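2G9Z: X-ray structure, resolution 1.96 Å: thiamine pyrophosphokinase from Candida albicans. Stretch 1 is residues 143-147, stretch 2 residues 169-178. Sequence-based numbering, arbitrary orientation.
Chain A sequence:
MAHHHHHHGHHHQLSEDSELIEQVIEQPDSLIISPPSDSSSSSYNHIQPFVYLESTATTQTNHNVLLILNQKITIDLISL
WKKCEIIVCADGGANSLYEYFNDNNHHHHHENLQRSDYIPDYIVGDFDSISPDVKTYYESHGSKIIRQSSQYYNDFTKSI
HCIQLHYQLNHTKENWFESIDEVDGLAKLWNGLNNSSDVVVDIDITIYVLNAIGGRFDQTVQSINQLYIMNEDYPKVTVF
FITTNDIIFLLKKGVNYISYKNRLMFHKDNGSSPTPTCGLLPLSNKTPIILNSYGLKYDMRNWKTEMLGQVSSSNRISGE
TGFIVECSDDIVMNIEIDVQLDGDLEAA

Stretch 1 (143-147) SKIIR
Stretch 2, residues 169-178: LNHTKENWFE

A short β-strand packs against a turn-rich loop mainly through side chains, with an aromatic and aliphatic patch beside a lysine salt bridge. Residues 144-147 are extended, whereas stretch 2 leaves a helix at its start and folds through two type I turns, Lys173 to Trp176 and Asn175 to Glu178, closed by Trp176 N to Lys173 O (3.1 Å) and Glu178 N to Asn175 O (3.0 Å). No backbone-to-backbone hydrogen bond joins the stretches; their CA atoms come nearest at Ile146 and Phe177, 6.9 Å apart.

Lys144, pointing toward the loop, has chi1 m and then t throughout. Its base meets the ring of Phe177, and the extended chain carries NZ on to Glu174. Lys144 CB lies over one face of the Phe177 ring, 3.9 Å from the centroid, a CH-π contact, and Lys144 CD is 3.5 Å from Phe177 CE1. Lys144 NZ donates to Glu174 OE2 at 2.6 Å, a salt bridge, and to Glu174 O at 2.9 Å, so one ammonium holds both side chain and backbone. Glu174 (t, p) curls its carboxylate toward that ammonium.

Phe177 (chi1 p, chi2 -79°) also points toward the strand. Ile146 (m, t) starts sideways, but its aliphatic end reaches in: Ile146 CD1 lies 3.5 Å from Phe177 CB and 4.1 Å from Trp176 CH2, an apolar methyl suited to these two aromatic residues. Ile145 CB points away, yet Ile145 O lies 3.6 Å from Phe177 CE2.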

# COMPACT_ATOMS: atom_id res chain seq x y z
N SER A 143 -13.19 29.11 0.36
CA SER A 143 -12.05 28.24 0.12
C SER A 143 -11.21 28.82 -1.00
O SER A 143 -11.74 29.25 -2.02
CB SER A 143 -12.53 26.84 -0.27
OG SER A 143 -13.20 26.19 0.80
N LYS A 144 -9.89 28.83 -0.82
CA LYS A 144 -8.98 29.33 -1.83
C LYS A 144 -8.77 28.23 -2.86
O LYS A 144 -8.22 27.17 -2.55
CB LYS A 144 -7.63 29.72 -1.21
CG LYS A 144 -7.74 30.78 -0.13
CD LYS A 144 -6.38 31.12 0.45
CE LYS A 144 -6.50 32.19 1.53
NZ LYS A 144 -5.17 32.56 2.07
N ILE A 145 -9.21 28.49 -4.09
CA ILE A 145 -9.11 27.53 -5.18
C ILE A 145 -7.84 27.67 -6.00
O ILE A 145 -7.55 28.73 -6.56
CB ILE A 145 -10.30 27.68 -6.14
CG1 ILE A 145 -11.61 27.60 -5.37
CG2 ILE A 145 -10.22 26.60 -7.23
CD1 ILE A 145 -11.78 26.35 -4.53
N ILE A 146 -7.08 26.58 -6.10
CA ILE A 146 -5.86 26.60 -6.89
C ILE A 146 -5.88 25.46 -7.90
O ILE A 146 -5.51 24.33 -7.58
CB ILE A 146 -4.61 26.45 -6.00
CG1 ILE A 146 -4.60 27.55 -4.93
CG2 ILE A 146 -3.35 26.54 -6.85
CD1 ILE A 146 -3.41 27.47 -3.99
N ARG A 147 -6.34 25.75 -9.11
CA ARG A 147 -6.40 24.75 -10.16
C ARG A 147 -5.04 24.60 -10.85
O ARG A 147 -4.41 25.59 -11.21
CB ARG A 147 -7.47 25.11 -11.19
CG ARG A 147 -7.67 24.04 -12.26
CD ARG A 147 -9.05 24.14 -12.91
NE ARG A 147 -9.32 23.01 -13.79
CZ ARG A 147 -10.54 22.60 -14.15
NH1 ARG A 147 -11.61 23.24 -13.69
NH2 ARG A 147 -10.68 21.56 -14.95
N LEU A 169 4.51 32.49 1.86
CA LEU A 169 3.89 33.70 1.32
C LEU A 169 2.57 34.20 1.91
O LEU A 169 2.31 35.40 1.90
CB LEU A 169 3.71 33.52 -0.19
CG LEU A 169 4.93 33.64 -1.11
CD1 LEU A 169 6.17 33.05 -0.47
CD2 LEU A 169 4.61 32.93 -2.42
N ASN A 170 1.74 33.30 2.42
CA ASN A 170 0.44 33.74 2.92
C ASN A 170 0.44 34.86 3.95
O ASN A 170 -0.36 35.79 3.84
CB ASN A 170 -0.36 32.56 3.47
CG ASN A 170 -1.78 32.95 3.81
OD1 ASN A 170 -2.09 33.25 4.97
ND2 ASN A 170 -2.64 32.97 2.80
N HIS A 171 1.30 34.79 4.96
CA HIS A 171 1.33 35.84 5.97
C HIS A 171 1.60 37.20 5.33
O HIS A 171 1.31 38.24 5.92
CB HIS A 171 2.39 35.53 7.04
CG HIS A 171 3.80 35.69 6.56
ND1 HIS A 171 4.27 35.11 5.40
CD2 HIS A 171 4.85 36.34 7.11
CE1 HIS A 171 5.55 35.40 5.25
NE2 HIS A 171 5.93 36.15 6.28
N THR A 172 2.13 37.18 4.11
CA THR A 172 2.42 38.40 3.38
C THR A 172 1.16 38.86 2.64
O THR A 172 0.72 39.99 2.81
CB THR A 172 3.56 38.18 2.36
OG1 THR A 172 4.70 37.64 3.03
CG2 THR A 172 3.93 39.50 1.70
N LYS A 173 0.59 37.97 1.83
CA LYS A 173 -0.63 38.29 1.08
C LYS A 173 -1.56 37.09 0.99
O LYS A 173 -1.19 36.04 0.46
CB LYS A 173 -0.29 38.82 -0.32
CG LYS A 173 0.52 37.88 -1.19
CD LYS A 173 0.82 38.53 -2.53
CE LYS A 173 1.62 37.61 -3.43
NZ LYS A 173 1.99 38.27 -4.72
N GLU A 174 -2.77 37.26 1.50
CA GLU A 174 -3.79 36.21 1.52
C GLU A 174 -4.13 35.63 0.14
O GLU A 174 -4.64 34.52 0.05
CB GLU A 174 -5.06 36.75 2.18
CG GLU A 174 -5.98 35.69 2.78
CD GLU A 174 -5.48 35.15 4.11
OE1 GLU A 174 -5.12 35.97 4.98
OE2 GLU A 174 -5.45 33.92 4.29
N ASN A 175 -3.86 36.39 -0.92
CA ASN A 175 -4.17 35.91 -2.27
C ASN A 175 -2.92 35.64 -3.10
O ASN A 175 -2.92 35.81 -4.32
CB ASN A 175 -5.06 36.94 -3.00
CG ASN A 175 -4.29 38.19 -3.39
OD1 ASN A 175 -3.68 38.84 -2.54
ND2 ASN A 175 -4.33 38.52 -4.67
N TRP A 176 -1.86 35.22 -2.43
CA TRP A 176 -0.59 34.91 -3.08
C TRP A 176 -0.74 33.91 -4.22
O TRP A 176 0.04 33.92 -5.17
CB TRP A 176 0.38 34.34 -2.06
CG TRP A 176 -0.11 33.04 -1.48
CD1 TRP A 176 -0.90 32.88 -0.38
CD2 TRP A 176 0.11 31.73 -2.02
NE1 TRP A 176 -1.20 31.54 -0.20
CE2 TRP A 176 -0.59 30.82 -1.19
CE3 TRP A 176 0.83 31.23 -3.12
CZ2 TRP A 176 -0.60 29.44 -1.44
CZ3 TRP A 176 0.82 29.86 -3.36
CH2 TRP A 176 0.11 28.98 -2.52
N PHE A 177 -1.75 33.04 -4.10
CA PHE A 177 -2.00 31.98 -5.08
C PHE A 177 -2.67 32.41 -6.37
O PHE A 177 -2.63 31.69 -7.37
CB PHE A 177 -2.87 30.90 -4.45
CG PHE A 177 -4.24 31.38 -4.09
CD1 PHE A 177 -4.45 32.13 -2.93
CD2 PHE A 177 -5.33 31.11 -4.91
CE1 PHE A 177 -5.71 32.60 -2.60
CE2 PHE A 177 -6.60 31.58 -4.59
CZ PHE A 177 -6.79 32.32 -3.43
N GLU A 178 -3.32 33.57 -6.35
CA GLU A 178 -4.01 34.03 -7.55
C GLU A 178 -3.02 34.48 -8.61
O GLU A 178 -1.93 34.95 -8.30
CB GLU A 178 -4.99 35.15 -7.19
CG GLU A 178 -5.92 34.79 -6.04
CD GLU A 178 -7.14 35.70 -5.95
OE1 GLU A 178 -6.97 36.93 -6.02
OE2 GLU A 178 -8.26 35.17 -5.81